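Local atomic coordinates of DNA-binding protein reb1 (Schizosaccharomyces pombe, PDB entry 5EYB), a protein that binds specific DNA sites in rDNA and upstream of genes transcribed by RNA polymerase II and has a role in terminating transcription by RNA polymerase I. Residues H112-D117 against R139-N144; L228-Q233 against G261-L266; E17-L22 against L73-A78. All coordinates share one frame; numbering follows the deposited sequence.

Interaction 1. Residues H112-D117 against R139-N144; sequences HNFIMD and RMFYSN. With nucleotides of chain B.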
loop_
_atom_site.group_PDB
_atom_site.type_symbol
_atom_site.label_atom_id
_atom_site.label_comp_id
_atom_site.label_asym_id
_atom_site.label_seq_id
_atom_site.Cartn_x
_atom_site.Cartn_y
_atom_site.Cartn_z
ATOM N N HIS A 112 -27.656 -10.508 -10.180
ATOM C CA HIS A 112 -28.909 -10.846 -9.517
ATOM C C HIS A 112 -29.990 -11.201 -10.533
ATOM O O HIS A 112 -30.809 -12.078 -10.283
ATOM C CB HIS A 112 -29.376 -9.696 -8.620
ATOM N N ASN A 113 -29.986 -10.526 -11.679
ATOM C CA ASN A 113 -30.923 -10.845 -12.754
ATOM C C ASN A 113 -30.596 -12.191 -13.387
ATOM O O ASN A 113 -31.484 -13.004 -13.643
ATOM C CB ASN A 113 -30.923 -9.741 -13.817
ATOM C CG ASN A 113 -31.639 -8.491 -13.353
ATOM O OD1 ASN A 113 -31.875 -8.301 -12.157
ATOM N ND2 ASN A 113 -31.994 -7.632 -14.297
ATOM N N PHE A 114 -29.308 -12.426 -13.612
ATOM C CA PHE A 114 -28.842 -13.663 -14.229
ATOM C C PHE A 114 -29.047 -14.858 -13.302
ATOM O O PHE A 114 -29.336 -15.964 -13.756
ATOM C CB PHE A 114 -27.365 -13.541 -14.621
ATOM C CG PHE A 114 -26.803 -14.772 -15.278
ATOM C CD1 PHE A 114 -26.944 -14.973 -16.642
ATOM C CD2 PHE A 114 -26.125 -15.723 -14.535
ATOM C CE1 PHE A 114 -26.425 -16.102 -17.247
ATOM C CE2 PHE A 114 -25.606 -16.853 -15.137
ATOM C CZ PHE A 114 -25.757 -17.041 -16.494
ATOM N N ILE A 115 -28.894 -14.627 -12.003
ATOM C CA ILE A 115 -29.061 -15.690 -11.019
ATOM C C ILE A 115 -30.533 -16.062 -10.797
ATOM O O ILE A 115 -30.836 -17.236 -10.594
ATOM C CB ILE A 115 -28.432 -15.306 -9.669
ATOM N N MET A 116 -31.431 -15.070 -10.814
ATOM C CA MET A 116 -32.877 -15.305 -10.690
ATOM C C MET A 116 -33.354 -16.077 -11.914
ATOM O O MET A 116 -34.180 -16.990 -11.814
ATOM C CB MET A 116 -33.652 -13.980 -10.531
ATOM C CG MET A 116 -33.466 -13.287 -9.164
ATOM S SD MET A 116 -33.970 -14.289 -7.752
ATOM C CE MET A 116 -35.761 -14.326 -7.963
ATOM N N ASP A 117 -32.820 -15.703 -13.070
ATOM C CA ASP A 117 -33.039 -16.475 -14.282
ATOM C C ASP A 117 -32.215 -17.754 -14.163
ATOM O O ASP A 117 -31.253 -17.798 -13.400
ATOM C CB ASP A 117 -32.653 -15.669 -15.527
ATOM C CG ASP A 117 -33.259 -16.238 -16.808
ATOM O OD1 ASP A 117 -33.664 -15.446 -17.688
ATOM O OD2 ASP A 117 -33.323 -17.480 -16.939
ATOM N N ARG A 139 -20.634 -17.357 -20.609
ATOM C CA ARG A 139 -19.972 -16.625 -21.680
ATOM C C ARG A 139 -20.893 -15.552 -22.252
ATOM O O ARG A 139 -20.440 -14.483 -22.665
ATOM C CB ARG A 139 -19.521 -17.582 -22.788
ATOM N N MET A 140 -22.190 -15.843 -22.266
ATOM C CA MET A 140 -23.177 -14.903 -22.776
ATOM C C MET A 140 -23.477 -13.827 -21.735
ATOM O O MET A 140 -23.770 -12.680 -22.078
ATOM C CB MET A 140 -24.459 -15.637 -23.179
ATOM C CG MET A 140 -25.342 -14.848 -24.131
ATOM S SD MET A 140 -24.500 -14.438 -25.674
ATOM C CE MET A 140 -25.663 -13.283 -26.397
ATOM N N PHE A 141 -23.400 -14.205 -20.461
ATOM C CA PHE A 141 -23.580 -13.262 -19.361
ATOM C C PHE A 141 -22.542 -12.146 -19.435
ATOM O O PHE A 141 -22.874 -10.965 -19.301
ATOM C CB PHE A 141 -23.492 -13.989 -18.014
ATOM C CG PHE A 141 -23.180 -13.087 -16.852
ATOM C CD1 PHE A 141 -21.904 -13.046 -16.308
ATOM C CD2 PHE A 141 -24.162 -12.280 -16.301
ATOM C CE1 PHE A 141 -21.615 -12.216 -15.238
ATOM C CE2 PHE A 141 -23.878 -11.448 -15.232
ATOM C CZ PHE A 141 -22.604 -11.416 -14.701
ATOM N N TYR A 142 -21.289 -12.537 -19.652
ATOM C CA TYR A 142 -20.194 -11.590 -19.828
ATOM C C TYR A 142 -20.467 -10.608 -20.966
ATOM O O TYR A 142 -20.288 -9.401 -20.809
ATOM C CB TYR A 142 -18.886 -12.337 -20.094
ATOM C CG TYR A 142 -18.227 -12.909 -18.859
ATOM C CD1 TYR A 142 -18.171 -12.182 -17.679
ATOM C CD2 TYR A 142 -17.659 -14.180 -18.875
ATOM C CE1 TYR A 142 -17.564 -12.699 -16.549
ATOM C CE2 TYR A 142 -17.054 -14.707 -17.749
ATOM C CZ TYR A 142 -17.009 -13.961 -16.590
ATOM O OH TYR A 142 -16.410 -14.478 -15.466
ATOM N N SER A 143 -20.905 -11.141 -22.104
ATOM C CA SER A 143 -21.121 -10.352 -23.314
ATOM C C SER A 143 -22.086 -9.189 -23.098
ATOM O O SER A 143 -21.838 -8.072 -23.553
ATOM C CB SER A 143 -21.640 -11.244 -24.441
ATOM O OG SER A 143 -21.879 -10.487 -25.613
ATOM N N ASN A 144 -23.184 -9.458 -22.404
ATOM C CA ASN A 144 -24.182 -8.434 -22.135
ATOM C C ASN A 144 -23.702 -7.437 -21.093
ATOM O O ASN A 144 -23.973 -6.239 -21.191
ATOM C CB ASN A 144 -25.496 -9.073 -21.687
ATOM C CG ASN A 144 -26.371 -9.479 -22.855
ATOM O OD1 ASN A 144 -27.346 -8.800 -23.180
ATOM N ND2 ASN A 144 -26.018 -10.582 -23.506
ATOM P P DG B 7 -14.943 -13.215 -22.397
ATOM O OP1 DG B 7 -16.345 -12.980 -21.997
ATOM O OP2 DG B 7 -13.918 -12.197 -22.082
ATOM O "O5'" DG B 7 -14.454 -14.599 -21.764
ATOM C "C5'" DG B 7 -15.024 -15.821 -22.216
ATOM C "C4'" DG B 7 -14.048 -16.968 -22.038
ATOM O "O4'" DG B 7 -12.919 -16.772 -22.923
ATOM C "C3'" DG B 7 -13.478 -17.117 -20.624
ATOM O "O3'" DG B 7 -13.550 -18.469 -20.203
ATOM C "C2'" DG B 7 -12.032 -16.653 -20.754
ATOM C "C1'" DG B 7 -11.717 -16.944 -22.216
ATOM N N9 DG B 7 -10.732 -16.021 -22.761
ATOM C C8 DG B 7 -10.925 -14.696 -23.073
ATOM N N7 DG B 7 -9.854 -14.107 -23.522
ATOM C C5 DG B 7 -8.883 -15.101 -23.497
ATOM C C6 DG B 7 -7.520 -15.055 -23.874
ATOM O O6 DG B 7 -6.878 -14.091 -24.313
ATOM N N1 DG B 7 -6.893 -16.288 -23.693
ATOM C C2 DG B 7 -7.507 -17.419 -23.212
ATOM N N2 DG B 7 -6.738 -18.514 -23.109
ATOM N N3 DG B 7 -8.786 -17.476 -22.858
ATOM C C4 DG B 7 -9.409 -16.284 -23.028
#
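Met-140 immediately precedes Phe-141, the residue whose ring meets Phe-114 across the contact, and its carbonyl oxygen Met-140 O is gripped twice by one residue a helical turn later. Asn-144 N donates the ordinary helical bond at 3.3 Å. Asn-144 ND2 folds back onto the same Met-140 O at 3.4 Å, a weak bond although nearly straight (163°). The contact between the segments is, by contrast, apolar and rests on the two phenylalanines alone. Phe-114 lays one face of its ring against the start of the Phe-141 side chain: Phe-141 CB stands above that face, offset toward the rim, with Phe-114 CE1 3.7 Å away. This is a CH-pi contact. Phe-141 CD2 continues it, lying 3.8 Å from Phe-114 CG. The rings themselves meet obliquely, with planes at 48°, so neither a stack nor an edge-to-face pair results. Both CG atoms sit anti to their backbone N (chi1 -179° for Phe-114), which sends each ring out toward the other helix.

The arrangement illustrates how a small helical DNA-binding unit is held together: helix 101-116 and helix 136-147 belong to the second Myb-associated region, a family of the helix-turn-helix clan, and the phenylalanine pair joins their flanks. Phe-125 of helix 122-129 meets Phe-141 edge-to-face, bringing the intervening helix to the same cluster, while Phe-114 also packs on Thr-137 and Ile-138. Tyr-142, next after Phe-141, faces helix 154-164 and the DNA. Its CB lies against OP1 of DG7 of chain B, a plain packing contact, and its ring is met edge-to-face by Tyr-158 of helix 154-164.

Interaction 2. Residues L228-Q233 against G261-L266; sequences LEEETQ and GTRTRL. With nucleotides of chain B.
Glu-230 OE2 receives two donors from the turn ahead of helix 265-275, and they reach it from opposite faces of the carboxylate plane. Thr-262 OG1 donates at 2.6 Å, arriving on the anti side of the oxygen. Arg-263 NE comes from well above the plane, 2.9 Å from Glu-230 OE2, in a bent bond that is also a salt bridge. A second link, from Arg-263 NH2 to Glu-230 OE1, is weak at 3.4 Å. Carboxylate and guanidinium are turned 32° from one another. Arg-263 bends at its second torsion (chi2 -76°), bringing NE back toward the acid.

A second shell fixes these groups. Lys-222 forms a salt bridge with Glu-230 OE1, Asn-224 O accepts from Arg-263 NH2, and Trp-226 makes a cation-pi contact with Arg-263; together the basic groups would favour the ionised carboxylate. Beyond the turn, Thr-264 occupies the N-cap of helix 265-275; its side chain caps a backbone N just past Leu-266 and its own N bonds to Gln-267 OE1, a reciprocal pair consistent with a capping box. The next residue reads DNA: Arg-265 NH1 donates to N7 of DG14 of chain B at 3.0 Å, almost straight, and Arg-265 NH2 to O6 of the same base at 2.6 Å but bent (138°). This two-pronged reading of a guanine's major-groove edge has Leu-266 over one guanidinium face and DG13 of chain B over the other, with Asp-213 holding Arg-265 NE.

The geometry fits a Myb-type helix-turn-helix, predicted here, in which helix 265-275 would be the recognition helix. Glu-230 thus ties the first turn of helix 228-238 to the turn between helices 253-260 and 265-275, while Leu-228 and Thr-232, one turn apart on helix 228-238, pack on Ile-328 of helix 320-333.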
loop_
_atom_site.group_PDB
_atom_site.type_symbol
_atom_site.label_atom_id
_atom_site.label_comp_id
_atom_site.label_asym_id
_atom_site.label_seq_id
_atom_site.Cartn_x
_atom_site.Cartn_y
_atom_site.Cartn_z
ATOM N N LEU A 228 22.569 -0.287 7.447
ATOM C CA LEU A 228 23.304 0.458 6.428
ATOM C C LEU A 228 23.684 -0.455 5.270
ATOM O O LEU A 228 23.645 -0.052 4.108
ATOM C CB LEU A 228 24.561 1.095 7.021
ATOM C CG LEU A 228 25.376 1.981 6.076
ATOM C CD1 LEU A 228 24.658 3.296 5.837
ATOM C CD2 LEU A 228 26.779 2.218 6.619
ATOM N N GLU A 229 24.058 -1.687 5.604
ATOM C CA GLU A 229 24.401 -2.693 4.607
ATOM C C GLU A 229 23.192 -3.016 3.733
ATOM O O GLU A 229 23.292 -3.089 2.506
ATOM C CB GLU A 229 24.925 -3.961 5.293
ATOM C CG GLU A 229 25.165 -5.132 4.354
ATOM C CD GLU A 229 26.236 -4.845 3.320
ATOM O OE1 GLU A 229 27.201 -4.121 3.646
ATOM O OE2 GLU A 229 26.111 -5.339 2.179
ATOM N N GLU A 230 22.048 -3.195 4.385
ATOM C CA GLU A 230 20.801 -3.516 3.707
ATOM C C GLU A 230 20.397 -2.419 2.723
ATOM O O GLU A 230 20.012 -2.702 1.589
ATOM C CB GLU A 230 19.695 -3.738 4.738
ATOM C CG GLU A 230 18.663 -4.772 4.340
ATOM C CD GLU A 230 17.743 -5.132 5.490
ATOM O OE1 GLU A 230 17.936 -4.584 6.596
ATOM O OE2 GLU A 230 16.829 -5.960 5.292
ATOM N N GLU A 231 20.494 -1.168 3.161
ATOM C CA GLU A 231 20.152 -0.023 2.321
ATOM C C GLU A 231 21.144 0.161 1.177
ATOM O O GLU A 231 20.778 0.595 0.082
ATOM C CB GLU A 231 20.093 1.251 3.164
ATOM C CG GLU A 231 18.879 1.339 4.064
ATOM C CD GLU A 231 19.132 2.182 5.295
ATOM O OE1 GLU A 231 20.309 2.310 5.690
ATOM O OE2 GLU A 231 18.155 2.712 5.865
ATOM N N THR A 232 22.403 -0.167 1.442
ATOM C CA THR A 232 23.446 -0.062 0.435
ATOM C C THR A 232 23.239 -1.129 -0.635
ATOM O O THR A 232 23.387 -0.862 -1.828
ATOM C CB THR A 232 24.850 -0.213 1.052
ATOM O OG1 THR A 232 24.975 0.661 2.180
ATOM C CG2 THR A 232 25.925 0.123 0.029
ATOM N N GLN A 233 22.892 -2.335 -0.197
ATOM C CA GLN A 233 22.625 -3.436 -1.116
ATOM C C GLN A 233 21.451 -3.095 -2.030
ATOM O O GLN A 233 21.467 -3.410 -3.220
ATOM C CB GLN A 233 22.342 -4.727 -0.344
ATOM N N GLY A 261 16.442 -10.177 -0.630
ATOM C CA GLY A 261 16.172 -11.380 0.138
ATOM C C GLY A 261 15.717 -11.194 1.574
ATOM O O GLY A 261 15.338 -12.160 2.233
ATOM N N THR A 262 15.747 -9.961 2.064
ATOM C CA THR A 262 15.396 -9.698 3.456
ATOM C C THR A 262 14.195 -8.766 3.589
ATOM O O THR A 262 13.694 -8.545 4.691
ATOM C CB THR A 262 16.583 -9.090 4.224
ATOM O OG1 THR A 262 17.021 -7.897 3.562
ATOM C CG2 THR A 262 17.739 -10.073 4.287
ATOM N N ARG A 263 13.738 -8.220 2.466
ATOM C CA ARG A 263 12.614 -7.281 2.461
ATOM C C ARG A 263 11.650 -7.569 1.307
ATOM O O ARG A 263 12.063 -8.048 0.253
ATOM C CB ARG A 263 13.124 -5.842 2.366
ATOM C CG ARG A 263 14.105 -5.438 3.458
ATOM C CD ARG A 263 13.392 -5.172 4.769
ATOM N NE ARG A 263 14.314 -4.707 5.801
ATOM C CZ ARG A 263 13.941 -4.322 7.016
ATOM N NH1 ARG A 263 12.658 -4.343 7.356
ATOM N NH2 ARG A 263 14.849 -3.914 7.892
ATOM N N THR A 264 10.369 -7.270 1.509
ATOM C CA THR A 264 9.356 -7.482 0.477
ATOM C C THR A 264 9.493 -6.457 -0.645
ATOM O O THR A 264 10.246 -5.494 -0.524
ATOM C CB THR A 264 7.928 -7.396 1.051
ATOM O OG1 THR A 264 7.620 -6.034 1.377
ATOM C CG2 THR A 264 7.794 -8.261 2.294
ATOM N N ARG A 265 8.757 -6.664 -1.731
ATOM C CA ARG A 265 8.832 -5.759 -2.872
ATOM C C ARG A 265 8.333 -4.360 -2.504
ATOM O O ARG A 265 8.897 -3.362 -2.949
ATOM C CB ARG A 265 8.032 -6.313 -4.058
ATOM C CG ARG A 265 6.547 -6.436 -3.791
ATOM C CD ARG A 265 5.753 -6.942 -4.980
ATOM N NE ARG A 265 4.355 -7.084 -4.591
ATOM C CZ ARG A 265 3.419 -6.168 -4.807
ATOM N NH1 ARG A 265 3.719 -5.044 -5.446
ATOM N NH2 ARG A 265 2.177 -6.383 -4.397
ATOM N N LEU A 266 7.288 -4.292 -1.683
ATOM C CA LEU A 266 6.700 -3.012 -1.310
ATOM C C LEU A 266 7.587 -2.272 -0.322
ATOM O O LEU A 266 7.664 -1.042 -0.346
ATOM C CB LEU A 266 5.304 -3.209 -0.722
ATOM C CG LEU A 266 4.233 -3.670 -1.712
ATOM C CD1 LEU A 266 2.888 -3.801 -1.024
ATOM C CD2 LEU A 266 4.139 -2.708 -2.887
ATOM P P DG B 14 3.640 0.515 -10.687
ATOM O OP1 DG B 14 3.699 1.689 -11.584
ATOM O OP2 DG B 14 4.840 0.105 -9.922
ATOM O "O5'" DG B 14 2.455 0.722 -9.641
ATOM C "C5'" DG B 14 1.123 0.785 -10.101
ATOM C "C4'" DG B 14 0.169 1.013 -8.949
ATOM O "O4'" DG B 14 -0.154 -0.254 -8.320
ATOM C "C3'" DG B 14 0.699 1.921 -7.836
ATOM O "O3'" DG B 14 -0.308 2.845 -7.470
ATOM C "C2'" DG B 14 0.991 0.944 -6.701
ATOM C "C1'" DG B 14 -0.096 -0.090 -6.928
ATOM N N9 DG B 14 0.181 -1.385 -6.312
ATOM C C8 DG B 14 1.355 -2.101 -6.374
ATOM N N7 DG B 14 1.308 -3.230 -5.722
ATOM C C5 DG B 14 0.024 -3.265 -5.194
ATOM C C6 DG B 14 -0.603 -4.247 -4.394
ATOM O O6 DG B 14 -0.133 -5.312 -3.982
ATOM N N1 DG B 14 -1.912 -3.892 -4.074
ATOM C C2 DG B 14 -2.534 -2.731 -4.480
ATOM N N2 DG B 14 -3.799 -2.559 -4.076
ATOM N N3 DG B 14 -1.956 -1.804 -5.230
ATOM C C4 DG B 14 -0.682 -2.136 -5.548
ATOM P P DG B 13 6.597 -4.523 -13.156
ATOM O OP1 DG B 13 7.150 -3.587 -14.157
ATOM O OP2 DG B 13 7.463 -5.053 -12.080
ATOM O "O5'" DG B 13 5.314 -3.866 -12.461
ATOM C "C5'" DG B 13 4.178 -3.542 -13.247
ATOM C "C4'" DG B 13 3.064 -2.981 -12.385
ATOM O "O4'" DG B 13 2.367 -4.058 -11.733
ATOM C "C3'" DG B 13 3.517 -2.040 -11.267
ATOM O "O3'" DG B 13 3.142 -0.715 -11.588
ATOM C "C2'" DG B 13 2.784 -2.546 -10.010
ATOM C "C1'" DG B 13 1.783 -3.552 -10.568
ATOM N N9 DG B 13 1.514 -4.668 -9.668
ATOM C C8 DG B 13 2.350 -5.724 -9.387
ATOM N N7 DG B 13 1.844 -6.576 -8.542
ATOM C C5 DG B 13 0.590 -6.054 -8.242
ATOM C C6 DG B 13 -0.418 -6.546 -7.380
ATOM O O6 DG B 13 -0.404 -7.571 -6.688
ATOM N N1 DG B 13 -1.531 -5.715 -7.363
ATOM C C2 DG B 13 -1.659 -4.556 -8.086
ATOM N N2 DG B 13 -2.809 -3.893 -7.936
ATOM N N3 DG B 13 -0.723 -4.081 -8.900
ATOM C C4 DG B 13 0.372 -4.881 -8.927
#

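Interaction 3. Residues E17-L22 against L73-A78; sequences EHWDYL and LRHLRA. With nucleotides of chain B.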
loop_
_atom_site.group_PDB
_atom_site.type_symbol
_atom_site.label_atom_id
_atom_site.label_comp_id
_atom_site.label_asym_id
_atom_site.label_seq_id
_atom_site.Cartn_x
_atom_site.Cartn_y
_atom_site.Cartn_z
ATOM N N GLU A 17 -23.513 1.098 -0.942
ATOM C CA GLU A 17 -24.395 0.991 0.212
ATOM C C GLU A 17 -23.869 1.828 1.371
ATOM O O GLU A 17 -24.637 2.496 2.064
ATOM C CB GLU A 17 -24.548 -0.471 0.640
ATOM N N HIS A 18 -22.555 1.793 1.565
ATOM C CA HIS A 18 -21.913 2.530 2.646
ATOM C C HIS A 18 -22.067 4.037 2.481
ATOM O O HIS A 18 -22.188 4.765 3.464
ATOM C CB HIS A 18 -20.435 2.158 2.733
ATOM C CG HIS A 18 -20.202 0.747 3.168
ATOM N ND1 HIS A 18 -19.129 -0.001 2.734
ATOM C CD2 HIS A 18 -20.909 -0.056 3.999
ATOM C CE1 HIS A 18 -19.185 -1.203 3.279
ATOM N NE2 HIS A 18 -20.256 -1.261 4.051
ATOM N N TRP A 19 -22.056 4.501 1.236
ATOM C CA TRP A 19 -22.281 5.914 0.964
ATOM C C TRP A 19 -23.734 6.281 1.230
ATOM O O TRP A 19 -24.027 7.337 1.791
ATOM C CB TRP A 19 -21.906 6.263 -0.478
ATOM C CG TRP A 19 -20.435 6.397 -0.709
ATOM C CD1 TRP A 19 -19.643 5.568 -1.445
ATOM C CD2 TRP A 19 -19.577 7.426 -0.201
ATOM N NE1 TRP A 19 -18.344 6.018 -1.431
ATOM C CE2 TRP A 19 -18.277 7.156 -0.672
ATOM C CE3 TRP A 19 -19.782 8.550 0.607
ATOM C CZ2 TRP A 19 -17.188 7.968 -0.364
ATOM C CZ3 TRP A 19 -18.698 9.355 0.912
ATOM C CH2 TRP A 19 -17.418 9.059 0.427
ATOM N N ASP A 20 -24.643 5.401 0.820
ATOM C CA ASP A 20 -26.069 5.632 1.016
ATOM C C ASP A 20 -26.417 5.651 2.497
ATOM O O ASP A 20 -27.277 6.418 2.927
ATOM C CB ASP A 20 -26.895 4.567 0.291
ATOM C CG ASP A 20 -26.888 4.750 -1.213
ATOM O OD1 ASP A 20 -26.698 5.896 -1.671
ATOM O OD2 ASP A 20 -27.076 3.749 -1.938
ATOM N N TYR A 21 -25.745 4.808 3.275
ATOM C CA TYR A 21 -25.957 4.778 4.716
ATOM C C TYR A 21 -25.494 6.082 5.359
ATOM O O TYR A 21 -26.189 6.655 6.197
ATOM C CB TYR A 21 -25.227 3.593 5.349
ATOM C CG TYR A 21 -25.305 3.583 6.859
ATOM C CD1 TYR A 21 -26.473 3.211 7.508
ATOM C CD2 TYR A 21 -24.211 3.950 7.634
ATOM C CE1 TYR A 21 -26.553 3.204 8.888
ATOM C CE2 TYR A 21 -24.281 3.946 9.014
ATOM C CZ TYR A 21 -25.454 3.571 9.636
ATOM O OH TYR A 21 -25.533 3.565 11.009
ATOM N N LEU A 22 -24.317 6.543 4.954
ATOM C CA LEU A 22 -23.746 7.770 5.490
ATOM C C LEU A 22 -24.644 8.965 5.201
ATOM O O LEU A 22 -24.955 9.747 6.096
ATOM C CB LEU A 22 -22.354 8.010 4.907
ATOM C CG LEU A 22 -21.510 9.060 5.628
ATOM C CD1 LEU A 22 -21.232 8.607 7.053
ATOM C CD2 LEU A 22 -20.212 9.318 4.879
ATOM N N LEU A 73 -14.015 8.955 9.029
ATOM C CA LEU A 73 -13.933 10.409 9.045
ATOM C C LEU A 73 -13.463 10.950 7.701
ATOM O O LEU A 73 -13.942 11.984 7.241
ATOM C CB LEU A 73 -12.996 10.887 10.153
ATOM C CG LEU A 73 -13.516 10.759 11.582
ATOM C CD1 LEU A 73 -12.527 11.379 12.553
ATOM C CD2 LEU A 73 -14.886 11.405 11.716
ATOM N N ARG A 74 -12.521 10.247 7.079
ATOM C CA ARG A 74 -12.008 10.650 5.775
ATOM C C ARG A 74 -13.123 10.665 4.735
ATOM O O ARG A 74 -13.234 11.604 3.950
ATOM C CB ARG A 74 -10.884 9.720 5.320
ATOM C CG ARG A 74 -9.538 9.990 5.971
ATOM C CD ARG A 74 -8.500 8.996 5.476
ATOM N NE ARG A 74 -7.204 9.169 6.126
ATOM C CZ ARG A 74 -6.130 8.441 5.841
ATOM N NH1 ARG A 74 -6.198 7.493 4.918
ATOM N NH2 ARG A 74 -4.987 8.661 6.476
ATOM N N HIS A 75 -13.942 9.634 4.729
ATOM C CA HIS A 75 -15.126 9.602 3.901
ATOM C C HIS A 75 -16.158 10.620 4.289
ATOM O O HIS A 75 -16.824 11.149 3.451
ATOM C CB HIS A 75 -15.733 8.214 3.871
ATOM C CG HIS A 75 -14.906 7.224 3.136
ATOM N ND1 HIS A 75 -15.408 6.430 2.140
ATOM C CD2 HIS A 75 -13.601 6.913 3.242
ATOM C CE1 HIS A 75 -14.448 5.669 1.662
ATOM N NE2 HIS A 75 -13.343 5.940 2.317
ATOM N N LEU A 76 -16.349 10.835 5.572
ATOM C CA LEU A 76 -17.314 11.816 6.015
ATOM C C LEU A 76 -16.939 13.227 5.619
ATOM O O LEU A 76 -17.761 13.986 5.167
ATOM C CB LEU A 76 -17.474 11.732 7.521
ATOM C CG LEU A 76 -18.375 12.766 8.153
ATOM C CD1 LEU A 76 -19.736 12.665 7.535
ATOM C CD2 LEU A 76 -18.466 12.525 9.634
ATOM N N ARG A 77 -15.680 13.567 5.799
ATOM C CA ARG A 77 -15.162 14.868 5.431
ATOM C C ARG A 77 -15.147 15.084 3.945
ATOM O O ARG A 77 -15.171 16.190 3.503
ATOM C CB ARG A 77 -13.807 15.137 6.054
ATOM C CG ARG A 77 -13.886 15.316 7.549
ATOM C CD ARG A 77 -12.621 15.882 8.135
ATOM N NE ARG A 77 -12.876 16.422 9.451
ATOM C CZ ARG A 77 -12.458 15.852 10.556
ATOM N NH1 ARG A 77 -11.755 14.757 10.491
ATOM N NH2 ARG A 77 -12.725 16.382 11.714
ATOM N N ALA A 78 -14.964 14.020 3.192
ATOM C CA ALA A 78 -15.105 14.023 1.748
ATOM C C ALA A 78 -16.519 14.239 1.246
ATOM O O ALA A 78 -16.713 14.766 0.176
ATOM C CB ALA A 78 -14.521 12.768 1.157
ATOM P P DA B 17 -10.185 3.827 2.016
ATOM O OP1 DA B 17 -11.609 3.441 1.917
ATOM O OP2 DA B 17 -9.811 5.190 2.457
ATOM O "O5'" DA B 17 -9.461 2.783 2.973
ATOM C "C5'" DA B 17 -9.627 1.401 2.743
ATOM C "C4'" DA B 17 -8.935 0.599 3.819
ATOM O "O4'" DA B 17 -7.501 0.685 3.638
ATOM C "C3'" DA B 17 -9.222 1.050 5.250
ATOM O "O3'" DA B 17 -9.489 -0.090 6.049
ATOM C "C2'" DA B 17 -7.933 1.764 5.673
ATOM C "C1'" DA B 17 -6.881 1.034 4.854
ATOM N N9 DA B 17 -5.707 1.846 4.540
ATOM C C8 DA B 17 -5.691 3.133 4.072
ATOM N N7 DA B 17 -4.483 3.605 3.859
ATOM C C5 DA B 17 -3.650 2.551 4.200
ATOM C C6 DA B 17 -2.246 2.405 4.200
ATOM N N6 DA B 17 -1.403 3.371 3.824
ATOM N N1 DA B 17 -1.741 1.221 4.597
ATOM C C2 DA B 17 -2.587 0.252 4.971
ATOM N N3 DA B 17 -3.919 0.271 5.015
ATOM C C4 DA B 17 -4.391 1.458 4.615
#
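Trp-19 and His-75 supply the aromatic part of this contact. The six-membered ring of Trp-19 and the imidazole are near parallel (26°) but slid apart, with Trp-19 CZ2 3.4 Å from His-75 ND1, and the rings barely overlap. The far rim of the indole also reaches the helix backbone, where Trp-19 CZ3 lies 3.6 Å from His-75 O. Trp-14 touches both rings, meeting Trp-19 edge-to-face.

The apolar part is lighter: Leu-22 CD2 rests against the backbone at Leu-76 CA (4.0 Å) and approaches Leu-76 CD1. Helices 16-32 and 69-79, both within the first Myb-associated region, of the helix-turn-helix clan, cross here at -66° with their axes 11.3 Å apart. At such a separation side chains, rather than close backbones, fill the interface.

The polar bond of His-75 goes to DNA. His-75 NE2 donates to OP1 of DA17 of chain B at 3.1 Å, with the phosphate at the edge of the imidazole. CG of His-75 lies anti to its carbonyl carbon, which places the ring toward Trp-19, and chi2 (-128°) turns ND1 to the tryptophan and NE2 to the phosphate. Alongside, Leu-73 packs on another phosphate and Arg-74 on a thymine base.

Overall arrangement
Along the chain the three contacts come in series: interaction 3, then interaction 1, then interaction 2, none touching another. Interactions 3 and 1 lie in successive Myb-associated regions, their centres 31 Å apart, and helices 69-79 and 101-116 follow each other in the chain. Interaction 2, in the second Myb-type region, has its centre 48 Å from that of interaction 1 and 39 Å from that of interaction 3, on the opposite side of the chain's centre from both. Each joins two parts of one small all-helical unit. The units meet different stretches of one DNA strand, chain B, in an order unlike that of the chain, touching phosphate in interaction 1, and phosphate and base in interactions 2 and 3.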